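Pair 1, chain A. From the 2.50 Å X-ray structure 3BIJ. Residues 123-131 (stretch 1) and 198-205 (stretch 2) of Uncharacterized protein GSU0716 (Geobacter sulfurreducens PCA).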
# COMPACT_ATOMS: atom_id res chain seq x y z
N ALA A 123 -46.75 -4.61 21.55
CA ALA A 123 -48.12 -4.54 21.02
C ALA A 123 -48.16 -4.65 19.50
O ALA A 123 -47.12 -4.75 18.85
CB ALA A 123 -48.77 -3.24 21.46
N ALA A 124 -49.36 -4.61 18.94
CA ALA A 124 -49.52 -4.72 17.50
C ALA A 124 -49.28 -3.42 16.73
O ALA A 124 -48.53 -3.41 15.74
CB ALA A 124 -50.89 -5.28 17.17
N GLY A 125 -49.88 -2.34 17.17
CA GLY A 125 -49.69 -1.08 16.46
C GLY A 125 -48.55 -0.25 17.00
O GLY A 125 -48.55 0.97 16.85
N VAL A 126 -47.58 -0.88 17.64
CA VAL A 126 -46.45 -0.14 18.20
C VAL A 126 -45.25 -0.16 17.24
O VAL A 126 -44.94 -1.18 16.63
CB VAL A 126 -46.08 -0.70 19.62
CG1 VAL A 126 -46.05 -2.20 19.60
CG2 VAL A 126 -44.73 -0.15 20.07
N ARG A 127 -44.61 1.00 17.08
CA ARG A 127 -43.45 1.13 16.21
C ARG A 127 -42.20 0.87 17.04
O ARG A 127 -42.06 1.42 18.13
CB ARG A 127 -43.38 2.54 15.60
CG ARG A 127 -44.55 2.89 14.70
CD ARG A 127 -45.37 4.03 15.29
NE ARG A 127 -44.64 5.29 15.20
CZ ARG A 127 -44.73 6.26 16.11
NH1 ARG A 127 -45.51 6.12 17.17
NH2 ARG A 127 -44.02 7.37 15.95
N VAL A 128 -41.31 0.03 16.52
CA VAL A 128 -40.07 -0.31 17.21
C VAL A 128 -38.89 0.13 16.34
O VAL A 128 -38.65 -0.43 15.28
CB VAL A 128 -39.96 -1.84 17.47
CG1 VAL A 128 -38.65 -2.15 18.17
CG2 VAL A 128 -41.13 -2.30 18.33
N LEU A 129 -38.17 1.16 16.79
CA LEU A 129 -37.03 1.68 16.06
C LEU A 129 -35.74 1.24 16.74
O LEU A 129 -35.50 1.59 17.89
CB LEU A 129 -37.10 3.20 16.02
CG LEU A 129 -35.98 3.93 15.29
CD1 LEU A 129 -36.03 3.60 13.81
CD2 LEU A 129 -36.14 5.42 15.52
N VAL A 130 -34.90 0.49 16.03
CA VAL A 130 -33.64 -0.01 16.60
C VAL A 130 -32.38 0.46 15.86
O VAL A 130 -32.27 0.30 14.65
CB VAL A 130 -33.61 -1.57 16.62
CG1 VAL A 130 -32.33 -2.05 17.28
CG2 VAL A 130 -34.82 -2.14 17.33
N PHE A 131 -31.44 1.05 16.60
CA PHE A 131 -30.17 1.48 16.02
C PHE A 131 -29.09 0.61 16.64
O PHE A 131 -28.94 0.58 17.87
CB PHE A 131 -29.85 2.94 16.32
CG PHE A 131 -30.69 3.92 15.55
CD1 PHE A 131 -31.89 4.40 16.08
CD2 PHE A 131 -30.30 4.32 14.28
CE1 PHE A 131 -32.69 5.26 15.34
CE2 PHE A 131 -31.10 5.19 13.53
CZ PHE A 131 -32.30 5.66 14.06
N VAL A 198 -43.44 -11.04 14.31
CA VAL A 198 -43.80 -10.22 15.46
C VAL A 198 -44.93 -9.28 15.09
O VAL A 198 -45.02 -8.82 13.96
CB VAL A 198 -42.60 -9.40 15.92
CG1 VAL A 198 -43.00 -8.48 17.07
CG2 VAL A 198 -41.49 -10.34 16.35
N LYS A 199 -45.80 -8.99 16.05
CA LYS A 199 -46.93 -8.11 15.79
C LYS A 199 -46.50 -6.67 15.54
O LYS A 199 -47.05 -5.99 14.67
CB LYS A 199 -47.91 -8.15 16.96
CG LYS A 199 -47.34 -8.81 18.21
CD LYS A 199 -48.24 -8.59 19.43
CE LYS A 199 -49.64 -9.15 19.22
NZ LYS A 199 -49.62 -10.61 18.90
N ALA A 200 -45.52 -6.21 16.31
CA ALA A 200 -45.04 -4.84 16.18
C ALA A 200 -44.29 -4.57 14.87
O ALA A 200 -43.83 -5.49 14.21
CB ALA A 200 -44.15 -4.51 17.37
N SER A 201 -44.20 -3.30 14.48
CA SER A 201 -43.49 -2.93 13.25
C SER A 201 -42.03 -2.64 13.57
O SER A 201 -41.72 -1.61 14.17
CB SER A 201 -44.09 -1.67 12.61
OG SER A 201 -45.44 -1.86 12.25
N ILE A 202 -41.13 -3.52 13.15
CA ILE A 202 -39.71 -3.34 13.41
C ILE A 202 -38.97 -2.64 12.26
O ILE A 202 -39.16 -2.97 11.09
CB ILE A 202 -39.01 -4.69 13.68
CG1 ILE A 202 -39.87 -5.60 14.57
CG2 ILE A 202 -37.67 -4.44 14.36
CD1 ILE A 202 -40.02 -5.11 16.01
N LEU A 203 -38.14 -1.67 12.62
CA LEU A 203 -37.32 -0.95 11.65
C LEU A 203 -35.95 -0.97 12.31
O LEU A 203 -35.67 -0.20 13.23
CB LEU A 203 -37.80 0.49 11.45
CG LEU A 203 -36.86 1.44 10.68
CD1 LEU A 203 -36.35 0.76 9.46
CD2 LEU A 203 -37.57 2.73 10.31
N LEU A 204 -35.12 -1.88 11.83
CA LEU A 204 -33.78 -2.08 12.36
C LEU A 204 -32.74 -1.44 11.44
O LEU A 204 -32.61 -1.84 10.28
CB LEU A 204 -33.54 -3.58 12.47
CG LEU A 204 -32.83 -4.14 13.70
CD1 LEU A 204 -33.19 -5.62 13.82
CD2 LEU A 204 -31.33 -3.92 13.61
N ILE A 205 -32.01 -0.45 11.95
CA ILE A 205 -30.97 0.23 11.20
C ILE A 205 -29.66 -0.06 11.90
O ILE A 205 -29.41 0.44 12.99
CB ILE A 205 -31.19 1.76 11.16
CG1 ILE A 205 -32.45 2.10 10.35
CG2 ILE A 205 -29.99 2.45 10.57
CD1 ILE A 205 -32.85 3.57 10.38

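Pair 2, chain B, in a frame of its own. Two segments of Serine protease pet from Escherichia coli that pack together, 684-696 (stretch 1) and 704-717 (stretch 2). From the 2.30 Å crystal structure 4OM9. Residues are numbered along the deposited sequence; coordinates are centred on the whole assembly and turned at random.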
# COMPACT_ATOMS: atom_id res chain seq x y z
N THR B 684 16.02 -19.25 -5.04
CA THR B 684 16.96 -18.41 -5.78
C THR B 684 16.88 -16.96 -5.35
O THR B 684 15.86 -16.30 -5.52
CB THR B 684 16.73 -18.49 -7.30
OG1 THR B 684 16.97 -19.83 -7.74
CG2 THR B 684 17.70 -17.56 -8.03
N ILE B 685 17.99 -16.46 -4.80
CA ILE B 685 18.09 -15.07 -4.35
C ILE B 685 18.87 -14.27 -5.38
O ILE B 685 20.06 -14.48 -5.55
CB ILE B 685 18.77 -15.00 -2.97
CG1 ILE B 685 17.95 -15.81 -1.97
CG2 ILE B 685 18.94 -13.57 -2.54
CD1 ILE B 685 18.47 -15.79 -0.55
N HIS B 686 18.18 -13.39 -6.09
CA HIS B 686 18.79 -12.66 -7.21
C HIS B 686 19.58 -11.44 -6.76
O HIS B 686 19.47 -10.99 -5.62
CB HIS B 686 17.73 -12.20 -8.21
CG HIS B 686 17.02 -13.31 -8.92
ND1 HIS B 686 17.53 -13.92 -10.05
CD2 HIS B 686 15.83 -13.91 -8.68
CE1 HIS B 686 16.68 -14.85 -10.47
NE2 HIS B 686 15.64 -14.86 -9.65
N LYS B 687 20.37 -10.90 -7.69
CA LYS B 687 21.18 -9.71 -7.46
C LYS B 687 20.29 -8.53 -7.08
O LYS B 687 19.32 -8.22 -7.78
CB LYS B 687 22.02 -9.39 -8.69
CG LYS B 687 22.91 -8.15 -8.56
CD LYS B 687 23.94 -8.10 -9.69
CE LYS B 687 24.80 -6.84 -9.63
NZ LYS B 687 25.67 -6.80 -8.43
N GLY B 688 20.63 -7.88 -5.97
CA GLY B 688 19.85 -6.77 -5.49
C GLY B 688 18.83 -7.08 -4.39
O GLY B 688 18.08 -6.19 -3.99
N ALA B 689 18.80 -8.33 -3.91
CA ALA B 689 17.91 -8.69 -2.81
C ALA B 689 18.65 -8.74 -1.47
O ALA B 689 19.85 -9.03 -1.42
CB ALA B 689 17.24 -10.04 -3.08
N ASN B 690 17.93 -8.45 -0.39
CA ASN B 690 18.43 -8.58 0.98
C ASN B 690 17.60 -9.58 1.76
O ASN B 690 16.45 -9.31 2.12
CB ASN B 690 18.41 -7.24 1.72
CG ASN B 690 19.21 -6.18 1.04
OD1 ASN B 690 20.02 -6.47 0.15
ND2 ASN B 690 19.02 -4.93 1.45
N VAL B 691 18.18 -10.73 2.02
CA VAL B 691 17.50 -11.78 2.75
C VAL B 691 18.19 -12.04 4.08
O VAL B 691 19.37 -12.42 4.13
CB VAL B 691 17.44 -13.06 1.90
CG1 VAL B 691 16.56 -14.13 2.57
CG2 VAL B 691 16.91 -12.72 0.52
N THR B 692 17.45 -11.82 5.16
CA THR B 692 17.91 -12.14 6.50
C THR B 692 17.01 -13.20 7.11
O THR B 692 15.79 -13.02 7.19
CB THR B 692 17.93 -10.90 7.41
OG1 THR B 692 18.48 -9.78 6.70
CG2 THR B 692 18.75 -11.17 8.66
N ALA B 693 17.60 -14.31 7.54
CA ALA B 693 16.83 -15.38 8.15
C ALA B 693 17.24 -15.57 9.61
O ALA B 693 18.23 -16.23 9.90
CB ALA B 693 17.01 -16.67 7.38
N SER B 694 16.48 -14.99 10.53
CA SER B 694 16.79 -15.04 11.95
C SER B 694 16.17 -16.26 12.58
O SER B 694 16.25 -16.48 13.79
CB SER B 694 16.31 -13.77 12.65
OG SER B 694 16.83 -12.61 12.02
N SER B 695 15.53 -17.06 11.74
CA SER B 695 14.80 -18.23 12.18
C SER B 695 15.31 -19.42 11.39
O SER B 695 15.73 -19.26 10.24
CB SER B 695 13.29 -18.02 11.99
OG SER B 695 12.54 -19.13 12.45
N SER B 696 15.28 -20.61 11.99
CA SER B 696 15.78 -21.82 11.33
C SER B 696 15.29 -22.02 9.89
O SER B 696 14.11 -21.82 9.59
CB SER B 696 15.39 -23.06 12.15
OG SER B 696 16.23 -23.25 13.27
N LYS B 704 20.48 -20.63 -4.25
CA LYS B 704 21.38 -19.85 -5.09
C LYS B 704 21.21 -18.38 -4.77
O LYS B 704 20.07 -17.91 -4.63
CB LYS B 704 21.10 -20.12 -6.57
CG LYS B 704 21.34 -21.56 -6.95
CD LYS B 704 20.98 -21.86 -8.40
CE LYS B 704 21.13 -23.36 -8.66
NZ LYS B 704 20.87 -23.76 -10.07
N SER B 705 22.32 -17.65 -4.65
CA SER B 705 22.26 -16.27 -4.18
C SER B 705 23.32 -15.33 -4.78
O SER B 705 24.52 -15.54 -4.61
CB SER B 705 22.36 -16.23 -2.65
OG SER B 705 22.46 -14.90 -2.17
N GLY B 706 22.84 -14.29 -5.45
CA GLY B 706 23.67 -13.28 -6.05
C GLY B 706 23.43 -11.95 -5.36
O GLY B 706 23.84 -10.90 -5.85
N GLY B 707 22.76 -12.01 -4.21
CA GLY B 707 22.49 -10.83 -3.40
C GLY B 707 23.11 -10.94 -2.03
O GLY B 707 24.15 -11.58 -1.86
N ASP B 708 22.49 -10.31 -1.04
CA ASP B 708 22.92 -10.45 0.35
C ASP B 708 22.07 -11.49 1.08
O ASP B 708 20.84 -11.39 1.11
CB ASP B 708 22.86 -9.11 1.09
CG ASP B 708 23.77 -8.05 0.46
OD1 ASP B 708 24.43 -8.34 -0.56
OD2 ASP B 708 23.81 -6.92 0.99
N LEU B 709 22.73 -12.49 1.65
CA LEU B 709 22.07 -13.49 2.48
C LEU B 709 22.74 -13.58 3.85
O LEU B 709 23.95 -13.84 3.97
CB LEU B 709 22.09 -14.86 1.79
CG LEU B 709 21.48 -16.02 2.59
CD1 LEU B 709 19.97 -15.77 2.90
CD2 LEU B 709 21.68 -17.31 1.84
N THR B 710 21.94 -13.33 4.88
CA THR B 710 22.44 -13.33 6.24
C THR B 710 21.66 -14.31 7.10
O THR B 710 20.42 -14.33 7.09
CB THR B 710 22.35 -11.94 6.86
OG1 THR B 710 23.01 -11.00 5.99
CG2 THR B 710 23.01 -11.92 8.21
N LEU B 711 22.38 -15.13 7.85
CA LEU B 711 21.78 -16.16 8.67
C LEU B 711 22.19 -15.97 10.13
O LEU B 711 23.38 -15.93 10.45
CB LEU B 711 22.18 -17.53 8.16
CG LEU B 711 22.02 -17.69 6.65
CD1 LEU B 711 22.57 -19.03 6.18
CD2 LEU B 711 20.56 -17.54 6.27
N THR B 712 21.20 -15.81 11.01
CA THR B 712 21.47 -15.44 12.40
C THR B 712 20.55 -16.15 13.37
O THR B 712 19.46 -16.57 12.99
CB THR B 712 21.27 -13.94 12.68
OG1 THR B 712 19.88 -13.69 12.84
CG2 THR B 712 21.81 -13.07 11.55
N GLY B 713 20.98 -16.24 14.62
CA GLY B 713 20.13 -16.76 15.68
C GLY B 713 18.88 -15.93 15.83
O GLY B 713 18.80 -14.83 15.30
N ALA B 714 17.89 -16.46 16.54
CA ALA B 714 16.67 -15.70 16.79
C ALA B 714 17.01 -14.51 17.69
O ALA B 714 17.18 -14.66 18.89
CB ALA B 714 15.60 -16.57 17.43
N THR B 715 17.11 -13.33 17.08
CA THR B 715 17.43 -12.12 17.84
C THR B 715 16.16 -11.53 18.42
O THR B 715 16.13 -10.38 18.84
CB THR B 715 18.14 -11.07 16.96
OG1 THR B 715 18.55 -9.96 17.76
CG2 THR B 715 17.23 -10.59 15.84
N GLU B 716 15.10 -12.34 18.45
CA GLU B 716 13.82 -11.91 19.00
C GLU B 716 13.56 -12.54 20.37
O GLU B 716 14.39 -12.44 21.28
CB GLU B 716 12.68 -12.24 18.03
CG GLU B 716 12.84 -13.53 17.22
CD GLU B 716 13.31 -13.29 15.79
OE1 GLU B 716 13.75 -12.16 15.49
OE2 GLU B 716 13.23 -14.23 14.96
N SER B 717 12.40 -13.18 20.51
CA SER B 717 11.90 -13.68 21.80
C SER B 717 11.74 -12.55 22.83
O SER B 717 10.62 -12.15 23.14
CB SER B 717 12.81 -14.79 22.35
OG SER B 717 12.45 -16.06 21.82
O HOH W 1 14.46 -10.98 12.66

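Both pairs set two strands side by side and parallel, with a loop or turn leading into each strand. The strand axes approach to 4.8 Å in both, at 11° in pair 1 and 10° in pair 2, and the 14 central residues superpose with an RMSD of 0.8 Å.

The first rule is a backbone one. In a parallel ladder, one residue of a strand uses both its N and its O to reach two residues flanking its partner. Val128(A) does this in pair 1: its N donates to Ser201(A) O at 2.9 Å, and its O accepts from Leu203(A) N at 3.0 Å. Val691(B), which falls on it within 0.3 Å, repeats the pattern, its N bonding to Asp708(B) O at 2.9 Å and its O to Thr710(B) N at 2.8 Å. Val130(A) and its match Ala693(B) take the next turn of the ladder.

The second rule concerns the face carrying these residues. Both pairs have valine here, Val128(A) and Val691(B), each with chi1 t, but their neighbours differ. In pair 1, Ile202(A) folds its end inward, so that its CD1 lies 3.6 Å from Val128(A) CB; in pair 2 the matching Leu709(B) brings its CD1 to 3.8 Å from Val691(B) CG1. That same CD1 also meets Ile685(B) CD1 at 3.8 Å, joining this ladder to an earlier short one across a register shift of two. One step on, Val130(A) CB sits 4.0 Å from Leu204(A) CG, whereas the small Ala693(B) is met by the end of Leu711(B), with CB to CD2 at 3.8 Å.

The other face changes character. Leu129(A) with Leu203(A) and Phe131(A) with Ile205(A) make apolar pairs, Phe131(A) CE2 lying 4.0 Å from Ile205(A) CD1. Thr692(B) and Thr710(B) stand where the leucines are, Thr692(B) CG2 lying 4.1 Å from Thr710(B) CB. Past the end of strand 690-693, Ser694(B), which falls on Phe131(A), points its CB sideways, and its OG bonds water 1 at 2.9 Å; that water donates to Glu716(B) OE1 at 3.1 Å, although Glu716(B) is poorly ordered.

The entry loops differ in what they demand. Gly125(A) and Gly688(B) fall within 0.7 Å, but only the angles of Gly688(B), in a type II turn, by themselves call for glycine. Ala200(A) CB lies 3.9 Å from Val128(A) CG2. At matching Gly707(B), 1.8 Å away after superposition, a CB would clash with Ala689(B) O and His686(B) O.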